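PDB 3O6N: APL1 from Anopheles gambiae, which probably pairs with the leucine-rich repeat protein LRIM1 in a complex that regulates complement-like immunity in the mosquito. Local coordinates for residues I42-F52 with L64-L73; N218-L228 with N237-P248. All coordinates share one frame; numbering follows the deposited sequence. Where two conformers were deposited one is given.

Contact 1 of 2, residues I42-F52 with L64-L73; sequences ITLNNQKIVTF and LLDSFRQVEL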
loop_
_atom_site.group_PDB
_atom_site.type_symbol
_atom_site.label_atom_id
_atom_site.label_comp_id
_atom_site.label_asym_id
_atom_site.label_seq_id
_atom_site.Cartn_x
_atom_site.Cartn_y
_atom_site.Cartn_z
ATOM N N ILE A 42 19.376 7.577 39.244
ATOM C CA ILE A 42 19.027 7.779 37.837
ATOM C C ILE A 42 20.229 7.733 36.898
ATOM O O ILE A 42 20.136 7.219 35.779
ATOM C CB ILE A 42 18.304 9.129 37.637
ATOM C CG1 ILE A 42 17.020 9.173 38.464
ATOM C CG2 ILE A 42 18.004 9.366 36.166
ATOM C CD1 ILE A 42 16.115 8.002 38.221
ATOM N N THR A 43 21.354 8.273 37.353
ATOM C CA THR A 43 22.542 8.386 36.515
ATOM C C THR A 43 23.102 7.030 36.087
ATOM O O THR A 43 23.869 6.945 35.128
ATOM C CB THR A 43 23.648 9.198 37.214
ATOM O OG1 THR A 43 24.130 8.472 38.350
ATOM C CG2 THR A 43 23.110 10.545 37.666
ATOM N N LEU A 44 22.720 5.971 36.797
ATOM C CA LEU A 44 23.185 4.627 36.463
ATOM C C LEU A 44 22.365 3.996 35.334
ATOM O O LEU A 44 22.801 3.037 34.699
ATOM C CB LEU A 44 23.171 3.724 37.700
ATOM C CG LEU A 44 24.060 4.187 38.858
ATOM C CD1 LEU A 44 23.970 3.218 40.028
ATOM C CD2 LEU A 44 25.499 4.344 38.395
ATOM N N ASN A 45 21.175 4.540 35.093
ATOM C CA ASN A 45 20.309 4.063 34.023
ATOM C C ASN A 45 20.580 4.847 32.744
ATOM O O ASN A 45 19.728 5.593 32.260
ATOM C CB ASN A 45 18.840 4.193 34.427
ATOM C CG ASN A 45 18.561 3.617 35.806
ATOM O OD1 ASN A 45 19.023 2.527 36.143
ATOM N ND2 ASN A 45 17.805 4.355 36.614
ATOM N N ASN A 46 21.780 4.677 32.206
ATOM C CA ASN A 46 22.223 5.464 31.064
ATOM C C ASN A 46 22.033 4.727 29.745
ATOM O O ASN A 46 22.543 5.156 28.710
ATOM C CB ASN A 46 23.692 5.849 31.235
ATOM C CG ASN A 46 24.613 4.646 31.217
ATOM O OD1 ASN A 46 24.177 3.511 31.415
ATOM N ND2 ASN A 46 25.895 4.888 30.981
ATOM N N GLN A 47 21.304 3.616 29.788
ATOM C CA GLN A 47 21.070 2.819 28.589
ATOM C C GLN A 47 20.264 3.594 27.545
ATOM O O GLN A 47 19.347 4.348 27.879
ATOM C CB GLN A 47 20.384 1.494 28.939
ATOM C CG GLN A 47 21.279 0.494 29.670
ATOM C CD GLN A 47 21.378 0.755 31.166
ATOM O OE1 GLN A 47 20.543 1.448 31.747
ATOM N NE2 GLN A 47 22.403 0.194 31.795
ATOM N N LYS A 48 20.615 3.402 26.278
ATOM C CA LYS A 48 20.004 4.151 25.186
ATOM C C LYS A 48 19.007 3.315 24.387
ATOM O O LYS A 48 18.131 3.859 23.716
ATOM C CB LYS A 48 21.086 4.698 24.252
ATOM C CG LYS A 48 22.053 5.665 24.917
ATOM C CD LYS A 48 23.073 6.183 23.917
ATOM C CE LYS A 48 23.919 7.295 24.512
ATOM N NZ LYS A 48 24.831 7.893 23.497
ATOM N N ILE A 49 19.151 1.996 24.454
ATOM C CA ILE A 49 18.278 1.093 23.710
ATOM C C ILE A 49 17.515 0.204 24.681
ATOM O O ILE A 49 18.111 -0.578 25.421
ATOM C CB ILE A 49 19.075 0.208 22.729
ATOM C CG1 ILE A 49 20.269 0.974 22.150
ATOM C CG2 ILE A 49 18.170 -0.310 21.624
ATOM C CD1 ILE A 49 19.895 2.196 21.351
ATOM N N VAL A 50 16.195 0.331 24.687
ATOM C CA VAL A 50 15.386 -0.365 25.677
ATOM C C VAL A 50 14.341 -1.265 25.040
ATOM O O VAL A 50 13.540 -0.819 24.221
ATOM C CB VAL A 50 14.673 0.627 26.618
ATOM C CG1 VAL A 50 13.682 -0.108 27.510
ATOM C CG2 VAL A 50 15.692 1.389 27.445
ATOM N N THR A 51 14.356 -2.535 25.423
ATOM C CA THR A 51 13.331 -3.464 24.978
ATOM C C THR A 51 12.912 -4.393 26.110
ATOM O O THR A 51 13.574 -4.465 27.145
ATOM C CB THR A 51 13.799 -4.302 23.770
ATOM O OG1 THR A 51 12.660 -4.895 23.142
ATOM C CG2 THR A 51 14.749 -5.393 24.218
ATOM N N PHE A 52 11.803 -5.093 25.905
ATOM C CA PHE A 52 11.257 -5.990 26.911
ATOM C C PHE A 52 11.129 -7.398 26.353
ATOM O O PHE A 52 10.867 -7.582 25.164
ATOM C CB PHE A 52 9.882 -5.498 27.362
ATOM C CG PHE A 52 9.926 -4.216 28.139
ATOM C CD1 PHE A 52 9.714 -4.214 29.507
ATOM C CD2 PHE A 52 10.194 -3.014 27.505
ATOM C CE1 PHE A 52 9.758 -3.036 30.228
ATOM C CE2 PHE A 52 10.242 -1.833 28.222
ATOM C CZ PHE A 52 10.024 -1.845 29.584
ATOM N N LEU A 64 9.034 4.225 34.291
ATOM C CA LEU A 64 10.031 3.723 33.351
ATOM C C LEU A 64 10.968 4.827 32.876
ATOM O O LEU A 64 12.177 4.755 33.087
ATOM C CB LEU A 64 9.362 3.047 32.149
ATOM C CG LEU A 64 10.303 2.625 31.020
ATOM C CD1 LEU A 64 11.371 1.657 31.523
ATOM C CD2 LEU A 64 9.513 2.013 29.870
ATOM N N LEU A 65 10.405 5.847 32.234
ATOM C CA LEU A 65 11.206 6.943 31.698
ATOM C C LEU A 65 11.559 7.994 32.751
ATOM O O LEU A 65 12.390 8.870 32.509
ATOM C CB LEU A 65 10.507 7.587 30.498
ATOM C CG LEU A 65 10.367 6.649 29.298
ATOM C CD1 LEU A 65 9.529 7.282 28.186
ATOM C CD2 LEU A 65 11.741 6.234 28.775
ATOM N N ASP A 66 10.929 7.909 33.917
ATOM C CA ASP A 66 11.337 8.750 35.037
ATOM C C ASP A 66 12.707 8.298 35.537
ATOM O O ASP A 66 13.478 9.098 36.063
ATOM C CB ASP A 66 10.310 8.694 36.169
ATOM C CG ASP A 66 9.119 9.605 35.923
ATOM O OD1 ASP A 66 8.978 10.113 34.791
ATOM O OD2 ASP A 66 8.321 9.808 36.864
ATOM N N SER A 67 12.998 7.012 35.355
ATOM C CA SER A 67 14.254 6.420 35.805
ATOM C C SER A 67 15.273 6.296 34.678
ATOM O O SER A 67 16.475 6.417 34.905
ATOM C CB SER A 67 14.008 5.045 36.429
ATOM O OG SER A 67 13.224 5.153 37.601
ATOM N N PHE A 68 14.790 6.039 33.468
ATOM C CA PHE A 68 15.659 5.953 32.301
ATOM C C PHE A 68 15.465 7.178 31.418
ATOM O O PHE A 68 14.552 7.220 30.596
ATOM C CB PHE A 68 15.368 4.670 31.519
ATOM C CG PHE A 68 15.840 3.424 32.214
ATOM C CD1 PHE A 68 16.925 2.711 31.724
ATOM C CD2 PHE A 68 15.215 2.976 33.368
ATOM C CE1 PHE A 68 17.371 1.566 32.369
ATOM C CE2 PHE A 68 15.656 1.834 34.016
ATOM C CZ PHE A 68 16.734 1.128 33.515
ATOM N N ARG A 69 16.329 8.174 31.597
ATOM C CA ARG A 69 16.145 9.474 30.954
ATOM C C ARG A 69 17.086 9.733 29.778
ATOM O O ARG A 69 17.187 10.862 29.297
ATOM C CB ARG A 69 16.288 10.597 31.984
ATOM C CG ARG A 69 15.332 10.477 33.160
ATOM C CD ARG A 69 15.358 11.728 34.016
ATOM N NE ARG A 69 14.460 11.629 35.161
ATOM C CZ ARG A 69 14.385 12.539 36.127
ATOM N NH1 ARG A 69 15.155 13.618 36.082
ATOM N NH2 ARG A 69 13.541 12.370 37.136
ATOM N N GLN A 70 17.767 8.693 29.312
ATOM C CA GLN A 70 18.675 8.836 28.180
ATOM C C GLN A 70 18.334 7.856 27.059
ATOM O O GLN A 70 19.176 7.544 26.215
ATOM C CB GLN A 70 20.124 8.654 28.635
ATOM C CG GLN A 70 20.551 9.654 29.702
ATOM C CD GLN A 70 21.863 9.285 30.362
ATOM O OE1 GLN A 70 22.822 8.899 29.695
ATOM N NE2 GLN A 70 21.911 9.397 31.684
ATOM N N VAL A 71 17.095 7.377 27.055
ATOM C CA VAL A 71 16.650 6.419 26.050
ATOM C C VAL A 71 16.532 7.079 24.678
ATOM O O VAL A 71 15.961 8.161 24.545
ATOM C CB VAL A 71 15.292 5.793 26.428
ATOM C CG1 VAL A 71 14.839 4.812 25.354
ATOM C CG2 VAL A 71 15.383 5.100 27.785
ATOM N N GLU A 72 17.084 6.425 23.662
ATOM C CA GLU A 72 17.017 6.933 22.296
ATOM C C GLU A 72 16.076 6.077 21.458
ATOM O O GLU A 72 15.362 6.587 20.595
ATOM C CB GLU A 72 18.411 6.967 21.664
ATOM C CG GLU A 72 19.382 7.891 22.382
ATOM C CD GLU A 72 20.735 7.961 21.703
ATOM O OE1 GLU A 72 21.007 7.114 20.825
ATOM O OE2 GLU A 72 21.526 8.865 22.047
ATOM N N LEU A 73 16.084 4.776 21.725
ATOM C CA LEU A 73 15.185 3.841 21.060
ATOM C C LEU A 73 14.403 3.050 22.100
ATOM O O LEU A 73 14.977 2.286 22.874
ATOM C CB LEU A 73 15.973 2.891 20.155
ATOM C CG LEU A 73 15.179 2.010 19.183
ATOM C CD1 LEU A 73 16.090 1.469 18.091
ATOM C CD2 LEU A 73 14.464 0.873 19.903
HETATM O O HOH W 1 18.666 7.871 33.393
HETATM O O HOH W 2 18.097 5.895 29.987
#

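Contact 2 of 2, residues N218-L228 with N237-P248; sequences NVVRGPVNVEL and NLTDTAWLLNYP. With NAG (2-acetamido-2-deoxy-beta-D-glucopyranose), chain C.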
loop_
_atom_site.group_PDB
_atom_site.type_symbol
_atom_site.label_atom_id
_atom_site.label_comp_id
_atom_site.label_asym_id
_atom_site.label_seq_id
_atom_site.Cartn_x
_atom_site.Cartn_y
_atom_site.Cartn_z
ATOM N N ASN A 218 -12.944 7.480 -6.501
ATOM C CA ASN A 218 -13.516 7.707 -7.825
ATOM C C ASN A 218 -12.900 8.922 -8.508
ATOM O O ASN A 218 -13.221 9.230 -9.654
ATOM C CB ASN A 218 -15.041 7.845 -7.743
ATOM C CG ASN A 218 -15.480 8.959 -6.810
ATOM O OD1 ASN A 218 -14.845 10.010 -6.733
ATOM N ND2 ASN A 218 -16.569 8.727 -6.088
ATOM N N VAL A 219 -12.018 9.608 -7.789
ATOM C CA VAL A 219 -11.342 10.784 -8.316
ATOM C C VAL A 219 -9.877 10.831 -7.894
ATOM O O VAL A 219 -9.554 10.669 -6.715
ATOM C CB VAL A 219 -12.031 12.079 -7.838
ATOM C CG1 VAL A 219 -11.220 13.298 -8.256
ATOM C CG2 VAL A 219 -13.447 12.155 -8.386
ATOM N N VAL A 220 -8.993 11.040 -8.866
ATOM C CA VAL A 220 -7.575 11.253 -8.590
ATOM C C VAL A 220 -7.164 12.675 -8.981
ATOM O O VAL A 220 -7.435 13.114 -10.099
ATOM C CB VAL A 220 -6.704 10.228 -9.342
ATOM C CG1 VAL A 220 -5.227 10.454 -9.035
ATOM C CG2 VAL A 220 -7.120 8.808 -8.964
ATOM N N ARG A 221 -6.525 13.392 -8.055
ATOM C CA ARG A 221 -6.097 14.774 -8.289
ATOM C C ARG A 221 -4.638 14.995 -7.889
ATOM O O ARG A 221 -4.064 14.204 -7.143
ATOM C CB ARG A 221 -6.968 15.754 -7.495
ATOM C CG ARG A 221 -8.436 15.766 -7.876
ATOM C CD ARG A 221 -9.202 16.850 -7.121
ATOM N NE ARG A 221 -9.347 16.560 -5.694
ATOM C CZ ARG A 221 -8.662 17.165 -4.727
ATOM N NH1 ARG A 221 -7.773 18.105 -5.023
ATOM N NH2 ARG A 221 -8.867 16.830 -3.459
ATOM N N GLY A 222 -4.049 16.086 -8.368
ATOM C CA GLY A 222 -2.698 16.444 -7.974
ATOM C C GLY A 222 -1.831 16.915 -9.127
ATOM O O GLY A 222 -2.151 16.682 -10.290
ATOM N N PRO A 223 -0.707 17.567 -8.800
ATOM C CA PRO A 223 0.222 18.138 -9.780
ATOM C C PRO A 223 1.064 17.073 -10.475
ATOM O O PRO A 223 1.170 15.948 -9.983
ATOM C CB PRO A 223 1.125 19.018 -8.916
ATOM C CG PRO A 223 1.146 18.328 -7.597
ATOM C CD PRO A 223 -0.244 17.771 -7.418
ATOM N N VAL A 224 1.656 17.432 -11.610
ATOM C CA VAL A 224 2.595 16.550 -12.289
ATOM C C VAL A 224 3.680 16.108 -11.313
ATOM O O VAL A 224 4.362 16.936 -10.707
ATOM C CB VAL A 224 3.224 17.229 -13.514
ATOM C CG1 VAL A 224 4.310 16.351 -14.115
ATOM C CG2 VAL A 224 2.149 17.531 -14.554
ATOM N N ASN A 225 3.807 14.795 -11.153
ATOM C CA ASN A 225 4.752 14.183 -10.224
ATOM C C ASN A 225 5.647 13.233 -11.013
ATOM O O ASN A 225 5.174 12.231 -11.553
ATOM C CB ASN A 225 3.969 13.440 -9.132
ATOM C CG ASN A 225 4.838 12.527 -8.273
ATOM O OD1 ASN A 225 5.951 12.157 -8.645
ATOM N ND2 ASN A 225 4.311 12.142 -7.119
ATOM N N VAL A 226 6.932 13.560 -11.102
ATOM C CA VAL A 226 7.848 12.775 -11.922
ATOM C C VAL A 226 8.518 11.654 -11.133
ATOM O O VAL A 226 9.265 10.859 -11.700
ATOM C CB VAL A 226 8.937 13.651 -12.580
ATOM C CG1 VAL A 226 8.302 14.717 -13.475
ATOM C CG2 VAL A 226 9.828 14.290 -11.525
ATOM N N GLU A 227 8.248 11.596 -9.833
ATOM C CA GLU A 227 8.856 10.582 -8.969
ATOM C C GLU A 227 8.027 9.299 -8.845
ATOM O O GLU A 227 8.582 8.229 -8.617
ATOM C CB GLU A 227 9.130 11.150 -7.570
ATOM C CG GLU A 227 9.987 12.402 -7.558
ATOM C CD GLU A 227 11.375 12.162 -8.117
ATOM O OE1 GLU A 227 11.852 11.008 -8.059
ATOM O OE2 GLU A 227 11.986 13.127 -8.620
ATOM N N LEU A 228 6.708 9.408 -8.974
ATOM C CA LEU A 228 5.824 8.264 -8.752
ATOM C C LEU A 228 6.143 7.089 -9.678
ATOM O O LEU A 228 6.054 7.200 -10.899
ATOM C CB LEU A 228 4.354 8.671 -8.884
ATOM C CG LEU A 228 3.330 7.596 -8.505
ATOM C CD1 LEU A 228 3.495 7.181 -7.050
ATOM C CD2 LEU A 228 1.917 8.092 -8.761
ATOM N N ASN A 237 -13.227 2.657 -7.222
ATOM C CA ASN A 237 -14.378 2.948 -8.076
ATOM C C ASN A 237 -14.034 3.890 -9.222
ATOM O O ASN A 237 -14.827 4.764 -9.575
ATOM C CB ASN A 237 -15.534 3.516 -7.241
ATOM C CG ASN A 237 -16.028 2.533 -6.185
ATOM O OD1 ASN A 237 -15.431 2.400 -5.116
ATOM N ND2 ASN A 237 -17.125 1.842 -6.483
ATOM N N LEU A 238 -12.856 3.700 -9.810
ATOM C CA LEU A 238 -12.384 4.575 -10.881
ATOM C C LEU A 238 -13.129 4.330 -12.189
ATOM O O LEU A 238 -13.387 3.190 -12.562
ATOM C CB LEU A 238 -10.880 4.393 -11.094
ATOM C CG LEU A 238 -10.019 4.834 -9.905
ATOM C CD1 LEU A 238 -8.581 4.369 -10.080
ATOM C CD2 LEU A 238 -10.098 6.343 -9.742
ATOM N N THR A 239 -13.478 5.412 -12.873
ATOM C CA THR A 239 -14.200 5.320 -14.137
ATOM C C THR A 239 -13.434 5.962 -15.287
ATOM O O THR A 239 -13.853 5.873 -16.442
ATOM C CB THR A 239 -15.577 5.991 -14.047
ATOM O OG1 THR A 239 -15.406 7.370 -13.690
ATOM C CG2 THR A 239 -16.441 5.291 -13.006
ATOM N N ASP A 240 -12.320 6.617 -14.975
ATOM C CA ASP A 240 -11.495 7.220 -16.019
ATOM C C ASP A 240 -10.007 7.058 -15.720
ATOM O O ASP A 240 -9.627 6.649 -14.621
ATOM C CB ASP A 240 -11.852 8.699 -16.214
ATOM C CG ASP A 240 -11.214 9.599 -15.176
ATOM O OD1 ASP A 240 -11.135 9.197 -13.994
ATOM O OD2 ASP A 240 -10.781 10.709 -15.548
ATOM N N THR A 241 -9.171 7.386 -16.701
ATOM C CA THR A 241 -7.729 7.195 -16.573
ATOM C C THR A 241 -6.921 8.402 -17.052
ATOM O O THR A 241 -5.695 8.350 -17.080
ATOM C CB THR A 241 -7.255 5.974 -17.376
ATOM O OG1 THR A 241 -7.767 6.059 -18.711
ATOM C CG2 THR A 241 -7.741 4.677 -16.733
ATOM N N ALA A 242 -7.605 9.478 -17.434
ATOM C CA ALA A 242 -6.934 10.653 -17.995
ATOM C C ALA A 242 -5.837 11.207 -17.085
ATOM O O ALA A 242 -4.797 11.669 -17.558
ATOM C CB ALA A 242 -7.952 11.739 -18.324
ATOM N N TRP A 243 -6.078 11.152 -15.779
ATOM C CA TRP A 243 -5.131 11.649 -14.784
ATOM C C TRP A 243 -3.760 10.965 -14.858
ATOM O O TRP A 243 -2.783 11.471 -14.322
ATOM C CB TRP A 243 -5.726 11.488 -13.382
ATOM C CG TRP A 243 -6.348 10.147 -13.189
ATOM C CD1 TRP A 243 -7.648 9.806 -13.417
ATOM C CD2 TRP A 243 -5.690 8.956 -12.755
ATOM N NE1 TRP A 243 -7.844 8.476 -13.144
ATOM C CE2 TRP A 243 -6.654 7.929 -12.738
ATOM C CE3 TRP A 243 -4.378 8.657 -12.375
ATOM C CZ2 TRP A 243 -6.352 6.627 -12.350
ATOM C CZ3 TRP A 243 -4.077 7.360 -11.997
ATOM C CH2 TRP A 243 -5.059 6.361 -11.989
ATOM N N LEU A 244 -3.685 9.816 -15.521
ATOM C CA LEU A 244 -2.409 9.114 -15.670
ATOM C C LEU A 244 -1.353 9.936 -16.416
ATOM O O LEU A 244 -0.153 9.676 -16.300
ATOM C CB LEU A 244 -2.618 7.762 -16.365
ATOM C CG LEU A 244 -3.137 6.635 -15.470
ATOM C CD1 LEU A 244 -3.551 5.422 -16.299
ATOM C CD2 LEU A 244 -2.094 6.246 -14.431
ATOM N N LEU A 245 -1.806 10.928 -17.176
ATOM C CA LEU A 245 -0.906 11.782 -17.944
ATOM C C LEU A 245 0.035 12.550 -17.024
ATOM O O LEU A 245 1.086 13.027 -17.450
ATOM C CB LEU A 245 -1.713 12.771 -18.788
ATOM C CG LEU A 245 -0.975 13.407 -19.967
ATOM C CD1 LEU A 245 -0.688 12.355 -21.030
ATOM C CD2 LEU A 245 -1.784 14.551 -20.552
ATOM N N ASN A 246 -0.347 12.665 -15.758
ATOM C CA ASN A 246 0.425 13.448 -14.798
ATOM C C ASN A 246 1.555 12.683 -14.116
ATOM O O ASN A 246 2.272 13.242 -13.285
ATOM C CB ASN A 246 -0.511 14.057 -13.762
ATOM C CG ASN A 246 -1.433 15.092 -14.368
ATOM O OD1 ASN A 246 -1.098 15.708 -15.378
ATOM N ND2 ASN A 246 -2.596 15.288 -13.762
ATOM N N TYR A 247 1.724 11.414 -14.483
ATOM C CA TYR A 247 2.691 10.543 -13.811
ATOM C C TYR A 247 3.603 9.819 -14.800
ATOM O O TYR A 247 3.535 8.598 -14.943
ATOM C CB TYR A 247 1.954 9.572 -12.871
ATOM C CG TYR A 247 1.001 10.335 -11.984
ATOM C CD1 TYR A 247 1.481 11.133 -10.951
ATOM C CD2 TYR A 247 -0.367 10.316 -12.214
ATOM C CE1 TYR A 247 0.625 11.870 -10.158
ATOM C CE2 TYR A 247 -1.235 11.053 -11.420
ATOM C CZ TYR A 247 -0.729 11.826 -10.393
ATOM O OH TYR A 247 -1.577 12.563 -9.601
ATOM N N PRO A 248 4.473 10.584 -15.476
ATOM C CA PRO A 248 5.315 10.084 -16.570
ATOM C C PRO A 248 6.386 9.088 -16.122
ATOM O O PRO A 248 6.950 8.378 -16.959
ATOM C CB PRO A 248 5.955 11.359 -17.131
ATOM C CG PRO A 248 5.984 12.300 -15.966
ATOM C CD PRO A 248 4.724 12.013 -15.195
HETATM C C1 NAG C . -17.499 1.009 -5.367
HETATM C C2 NAG C . -18.962 1.366 -5.110
HETATM C C3 NAG C . -19.705 0.352 -4.241
HETATM C C4 NAG C . -19.331 -1.083 -4.579
HETATM C C5 NAG C . -17.818 -1.224 -4.652
HETATM C C6 NAG C . -17.410 -2.657 -4.977
HETATM C C7 NAG C . -19.679 3.683 -4.998
HETATM C C8 NAG C . -19.988 4.828 -4.075
HETATM N N2 NAG C . -19.020 2.661 -4.463
HETATM O O3 NAG C . -21.095 0.518 -4.419
HETATM O O4 NAG C . -19.845 -1.944 -3.587
HETATM O O5 NAG C . -17.321 -0.362 -5.652
HETATM O O6 NAG C . -17.835 -2.994 -6.280
HETATM O O7 NAG C . -20.031 3.712 -6.177
HETATM O O HOH W 3 -12.486 7.908 -11.967
HETATM O O HOH W 4 -10.233 11.275 -11.564
HETATM O O HOH W 5 -3.234 14.381 -11.145
HETATM O O HOH W 6 -0.080 14.272 -8.198
#

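Contact 1 of 2, residues I42-F52 with L64-L73
Two successive coils of the leucine-rich repeat solenoid, near its N-terminal end, stack here through a parallel strand pairing and an asparagine laid over a phenylalanine. Asn45 CB sits above the centre of the Phe68 ring, 3.5 Å from the centroid, and its amide is stacked on the ring with the planes 17° apart. With CG anti to the carbonyl carbon (chi1 -49°), the amide also reaches the backbone: ND2 donates to Ser67 O at 3.0 Å, from above the carbonyl plane, while OD1 accepts from Phe39 N. Asn45, centre of an inverse gamma turn after the 3-10 segment 42-44, thus joins the turn into strand 49-53 to the end of helix 63-67, within the parallel-strand stacking that defines this fold. Water 2 joins Asn45 O and Gln47 O to Gln70 N. Lys48 O then takes two donors, Leu73 N at 3.0 Å, almost in line with the carbonyl, and Glu72 N at 2.8 Å, on a lone pair; Val50 N returns a bond to Leu73 O at 2.9 Å. Beneath the strands Val50 CG2 meets Val71 CG2 at 3.7 Å. On the outer side Lys48 and Glu72 run side by side, with a long salt bridge from NZ to OE2 of 3.7 Å.

Contact 2 of 2, residues N218-L228 with N237-P248
Trp243 CG stands between its backbone N and carbonyl carbon (chi1 45°), which lays the indole flat beneath Val220, whose CG1 is anti to the backbone N (chi1 -180°). The valine straddles the ring: CB lies 3.9 Å from the centroid of the five-membered ring in a CH-pi contact, CG1 leans on CE3 and CG2 on CE2. Thr241 CA and Leu244 CG pack on the opposite indole face, and NE1 donates to Asp240 O. Val220 CG2 also touches Leu238 CD2 at 3.9 Å.

These residues belong to adjacent coils of the leucine-rich repeat solenoid, and the contact runs along the side where the chain returns toward the next parallel strand; in the second coil this return includes the 3-10 turn 242-246. At its far end Asn225 N donates to Asn246 O at 3.1 Å, nearly straight. The Asn225 side chain organises its own turn: OD1 accepts from Glu227 N and Leu228 N, an Asx motif, while ND2 reaches Val207 O in the preceding coil. Its CB meets the edge of the Tyr247 ring, and Leu228 CD2 makes an off-centre CH-pi contact with that ring, 3.8 Å from Tyr247 CD1.

Ordered waters bridge polar atoms of the two coils. Water 5 links Gly222 O, Asn246 ND2 and Tyr247 OH, and water 6, in the plane of the tyrosine ring, takes the proton of OH at 2.7 Å and donates to Pro223 O. Near the start of the contact, water 3 joins Asn218 O to Thr239 N and Asp240 OD1. Asn237 ND2 carries an N-linked NAG, bonded to C1, and also donates to Glu259 OE2.

Overall arrangement
From the N terminus, the chain first passes through contact 1, where 42-52 and 64-73 close a short loop that contains strands 56-57 and 59-60 and the start of helix 63-67. It then climbs through the parallel strands from 73-75 to 209-211 before contact 2, in which 218-228 and 237-248 close a second loop around strand 230-232. The two loops follow in series, neither nested nor crossed, and do not touch; the centres of the two contacts are about 47 Å apart, on opposite sides of the chain's centre. Contact 1 ties strand 49-53 to strand 73-75 near one end of the solenoid; contact 2 joins the return segments of neighbouring coils further along.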